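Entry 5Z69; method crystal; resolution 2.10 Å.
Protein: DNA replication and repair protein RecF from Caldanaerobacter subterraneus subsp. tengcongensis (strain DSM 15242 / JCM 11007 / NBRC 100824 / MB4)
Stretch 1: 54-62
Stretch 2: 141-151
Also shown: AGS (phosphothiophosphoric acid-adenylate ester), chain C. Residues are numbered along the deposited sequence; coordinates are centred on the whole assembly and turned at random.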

# COMPACT_ATOMS: atom_id res chain seq x y z
N SER A 54 -28.91 4.89 -15.79
CA SER A 54 -27.69 5.71 -15.61
C SER A 54 -26.42 4.96 -15.99
O SER A 54 -25.53 5.50 -16.64
N MET A 55 -26.33 3.71 -15.57
CA MET A 55 -25.07 2.98 -15.67
C MET A 55 -25.05 1.83 -16.70
O MET A 55 -23.98 1.35 -17.08
N GLY A 56 -26.22 1.39 -17.14
CA GLY A 56 -26.26 0.26 -18.05
C GLY A 56 -25.90 -1.07 -17.38
O GLY A 56 -25.52 -2.02 -18.05
N ARG A 57 -26.02 -1.13 -16.06
CA ARG A 57 -25.77 -2.38 -15.34
C ARG A 57 -26.50 -2.36 -14.00
O ARG A 57 -27.06 -1.32 -13.60
N SER A 58 -26.51 -3.52 -13.34
CA SER A 58 -27.07 -3.68 -12.00
C SER A 58 -26.15 -3.05 -10.95
O SER A 58 -24.96 -3.37 -10.92
N PHE A 59 -26.67 -2.19 -10.09
CA PHE A 59 -25.85 -1.65 -8.99
C PHE A 59 -25.51 -2.74 -7.97
O PHE A 59 -24.65 -2.55 -7.14
N ARG A 60 -26.21 -3.86 -8.03
CA ARG A 60 -25.94 -4.95 -7.11
C ARG A 60 -24.84 -5.87 -7.63
O ARG A 60 -24.42 -6.79 -6.94
N GLY A 61 -24.38 -5.61 -8.85
CA GLY A 61 -23.36 -6.44 -9.46
C GLY A 61 -23.89 -7.69 -10.13
O GLY A 61 -23.11 -8.56 -10.52
N SER A 62 -25.22 -7.79 -10.28
CA SER A 62 -25.83 -8.97 -10.89
C SER A 62 -25.59 -9.05 -12.39
O SER A 62 -25.49 -8.03 -13.05
N ARG A 141 -11.48 -0.01 -6.30
CA ARG A 141 -11.11 0.27 -7.67
C ARG A 141 -12.34 0.33 -8.61
O ARG A 141 -12.45 1.23 -9.42
N LYS A 142 -13.24 -0.63 -8.49
CA LYS A 142 -14.43 -0.63 -9.33
C LYS A 142 -15.25 0.64 -9.07
O LYS A 142 -15.78 1.24 -10.00
N TYR A 143 -15.31 1.06 -7.80
CA TYR A 143 -16.07 2.23 -7.38
C TYR A 143 -15.47 3.51 -7.95
O TYR A 143 -16.18 4.37 -8.49
N LEU A 144 -14.16 3.64 -7.81
CA LEU A 144 -13.43 4.77 -8.35
C LEU A 144 -13.55 4.89 -9.88
O LEU A 144 -13.72 5.99 -10.40
N ASP A 145 -13.43 3.77 -10.59
CA ASP A 145 -13.54 3.78 -12.05
C ASP A 145 -14.93 4.25 -12.50
O ASP A 145 -15.06 4.97 -13.48
N ALA A 146 -15.95 3.83 -11.77
CA ALA A 146 -17.34 4.18 -12.11
C ALA A 146 -17.64 5.63 -11.80
O ALA A 146 -18.28 6.31 -12.59
N CYS A 147 -17.18 6.11 -10.64
CA CYS A 147 -17.34 7.53 -10.31
C CYS A 147 -16.73 8.41 -11.37
O CYS A 147 -17.35 9.38 -11.84
N ILE A 148 -15.50 8.09 -11.76
CA ILE A 148 -14.80 8.95 -12.71
C ILE A 148 -15.39 8.87 -14.13
O ILE A 148 -15.58 9.90 -14.76
N SER A 149 -15.64 7.64 -14.60
CA SER A 149 -16.17 7.39 -15.92
C SER A 149 -17.50 8.12 -16.15
O SER A 149 -17.74 8.63 -17.24
N VAL A 150 -18.32 8.20 -15.12
CA VAL A 150 -19.60 8.88 -15.24
C VAL A 150 -19.38 10.35 -15.59
O VAL A 150 -20.11 10.93 -16.39
N ILE A 151 -18.35 10.96 -15.02
CA ILE A 151 -18.20 12.38 -15.26
C ILE A 151 -17.15 12.69 -16.31
O ILE A 151 -17.08 13.81 -16.79

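Two positive side chains meet across this contact with no acid from either stretch between them: R57 NH1 lies 4.2 Å from K142 NZ, and no direct hydrogen bond joins the two stretches. R57 leaves its backbone toward the helix with chi1 p and then runs extended, t at chi2 and chi3, so its guanidinium reaches the helix surface. K142, t at all four chi angles, reaches back and lays its methylene over one face of that guanidinium, with CE 3.4 Å from R57 NH1. At the edge of the same group, near its plane, A146 CB sits 3.4 Å from R57 NH2.

One water supplies the polar link. It accepts from R57 NH2 at 3.3 Å and donates to the backbone O of K142 at 2.6 Å, tying the arginine indirectly to the helix main chain, although that carbonyl already receives A146 N within the helix at 3.1 Å.

Further along the helix the contact turns apolar. M55 leaves its backbone sideways, but three successive m rotamers bring its end close: SD is 3.5 Å from V150 CG2, and CE is 4.1 Å from A146 CB. K142, A146 and V150 thus present one face at four-residue spacing, with V150 in the t rotamer. The small A146 side chain serves both M55 and R57.

Beyond R57, a type I turn from S58 to G61 is closed by G61 N to S58 O at 3.1 Å, and S58 OG accepts from R60 N at 3.1 Å. G61, at positive phi, passes its CA 4.3 Å from K142 NZ. R60 points away from the helix, and its NH2 makes a weak hydrogen bond to AGS O2A at 2.5 Å.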

# COMPACT_ATOMS: atom_id res chain seq x y z
CB SER A 54 -27.55 6.17 -14.15
OG SER A 54 -28.53 7.10 -13.77
CB MET A 55 -24.71 2.41 -14.30
CG MET A 55 -24.60 3.48 -13.21
SD MET A 55 -23.38 4.75 -13.63
CE MET A 55 -21.88 3.79 -13.42
CB ARG A 57 -24.28 -2.59 -15.10
CG ARG A 57 -23.73 -1.57 -14.13
CD ARG A 57 -22.23 -1.72 -13.99
NE ARG A 57 -21.70 -0.66 -13.15
CZ ARG A 57 -20.42 -0.55 -12.80
NH1 ARG A 57 -19.54 -1.45 -13.22
NH2 ARG A 57 -20.04 0.45 -12.02
CB SER A 58 -27.24 -5.17 -11.67
OG SER A 58 -27.59 -5.37 -10.31
CB PHE A 59 -26.54 -0.47 -8.29
CG PHE A 59 -27.68 -0.85 -7.39
CD1 PHE A 59 -27.47 -1.10 -6.04
CD2 PHE A 59 -28.98 -0.92 -7.88
CE1 PHE A 59 -28.52 -1.45 -5.21
CE2 PHE A 59 -30.05 -1.26 -7.04
CZ PHE A 59 -29.82 -1.53 -5.71
CB ARG A 60 -27.20 -5.77 -6.88
CG ARG A 60 -28.33 -5.05 -6.22
CD ARG A 60 -29.61 -5.52 -6.86
NE ARG A 60 -30.61 -5.86 -5.87
CZ ARG A 60 -31.87 -6.16 -6.15
NH1 ARG A 60 -32.29 -6.16 -7.41
NH2 ARG A 60 -32.70 -6.47 -5.17
CB SER A 62 -27.33 -8.99 -10.62
OG SER A 62 -27.60 -8.73 -9.26
CB ARG A 141 -10.13 -0.79 -8.13
CG ARG A 141 -9.11 -0.32 -9.12
CD ARG A 141 -7.99 -1.34 -9.20
NE ARG A 141 -8.49 -2.71 -9.29
CZ ARG A 141 -8.07 -3.70 -8.51
NH1 ARG A 141 -7.14 -3.49 -7.58
NH2 ARG A 141 -8.59 -4.92 -8.67
CB LYS A 142 -15.28 -1.89 -9.08
CG LYS A 142 -16.71 -1.82 -9.68
CD LYS A 142 -17.53 -3.11 -9.54
CE LYS A 142 -18.88 -2.99 -10.25
NZ LYS A 142 -19.82 -4.13 -9.99
CB TYR A 143 -16.12 2.31 -5.84
CG TYR A 143 -16.73 3.60 -5.35
CD1 TYR A 143 -15.94 4.61 -4.80
CD2 TYR A 143 -18.09 3.84 -5.49
CE1 TYR A 143 -16.51 5.82 -4.38
CE2 TYR A 143 -18.68 5.04 -5.07
CZ TYR A 143 -17.89 6.03 -4.52
OH TYR A 143 -18.49 7.21 -4.12
CB LEU A 144 -11.96 4.65 -7.95
CG LEU A 144 -11.06 5.80 -8.38
CD1 LEU A 144 -11.53 7.10 -7.79
CD2 LEU A 144 -9.61 5.51 -7.95
CB ASP A 145 -13.27 2.38 -12.61
CG ASP A 145 -11.80 2.04 -12.70
OD1 ASP A 145 -10.96 2.95 -12.74
OD2 ASP A 145 -11.50 0.83 -12.77
CB ALA A 146 -18.32 3.27 -11.37
CB CYS A 147 -16.70 7.85 -8.96
SG CYS A 147 -17.59 7.14 -7.58
CB ILE A 148 -13.33 8.63 -12.78
CG1 ILE A 148 -12.68 8.81 -11.37
CG2 ILE A 148 -12.66 9.54 -13.83
CD1 ILE A 148 -11.24 8.37 -11.28
CB SER A 149 -16.36 5.89 -16.15
OG SER A 149 -15.11 5.23 -16.06
CB VAL A 150 -20.44 8.77 -13.94
CG1 VAL A 150 -21.55 9.84 -13.92
CG2 VAL A 150 -21.05 7.37 -13.85
CB ILE A 151 -17.92 13.12 -13.93
CG1 ILE A 151 -16.57 12.78 -13.33
CG2 ILE A 151 -18.96 12.74 -12.91
CD1 ILE A 151 -16.39 13.39 -11.94
PG AGS C . -34.91 -4.13 -0.54
S1G AGS C . -35.29 -2.25 -0.18
O2G AGS C . -35.16 -4.97 0.76
O3G AGS C . -33.39 -4.22 -0.89
PB AGS C . -36.98 -5.75 -1.59
O1B AGS C . -38.31 -5.18 -1.94
O2B AGS C . -36.94 -6.27 -0.15
O3B AGS C . -35.79 -4.66 -1.74
PA AGS C . -36.31 -6.96 -4.05
O1A AGS C . -36.79 -5.62 -4.63
O2A AGS C . -34.85 -7.28 -4.12
O3A AGS C . -36.73 -7.03 -2.51
O5' AGS C . -37.13 -8.13 -4.66
C5' AGS C . -36.46 -9.28 -5.08
C4' AGS C . -37.54 -10.32 -5.18
O4' AGS C . -37.77 -10.62 -6.57
C3' AGS C . -37.19 -11.64 -4.50
O3' AGS C . -38.36 -12.24 -3.95
C2' AGS C . -36.55 -12.43 -5.64
O2' AGS C . -36.72 -13.84 -5.49
C1' AGS C . -37.34 -11.93 -6.86
N9 AGS C . -36.56 -11.91 -8.09
C8 AGS C . -35.23 -11.59 -8.24
N7 AGS C . -34.80 -11.68 -9.47
C5 AGS C . -35.91 -12.10 -10.19
C6 AGS C . -36.11 -12.39 -11.55
N6 AGS C . -35.16 -12.29 -12.48
N1 AGS C . -37.34 -12.81 -11.93
C2 AGS C . -38.30 -12.90 -11.01
N3 AGS C . -38.23 -12.66 -9.69
C4 AGS C . -37.00 -12.25 -9.35
O HOH W 1 -16.78 0.16 -12.10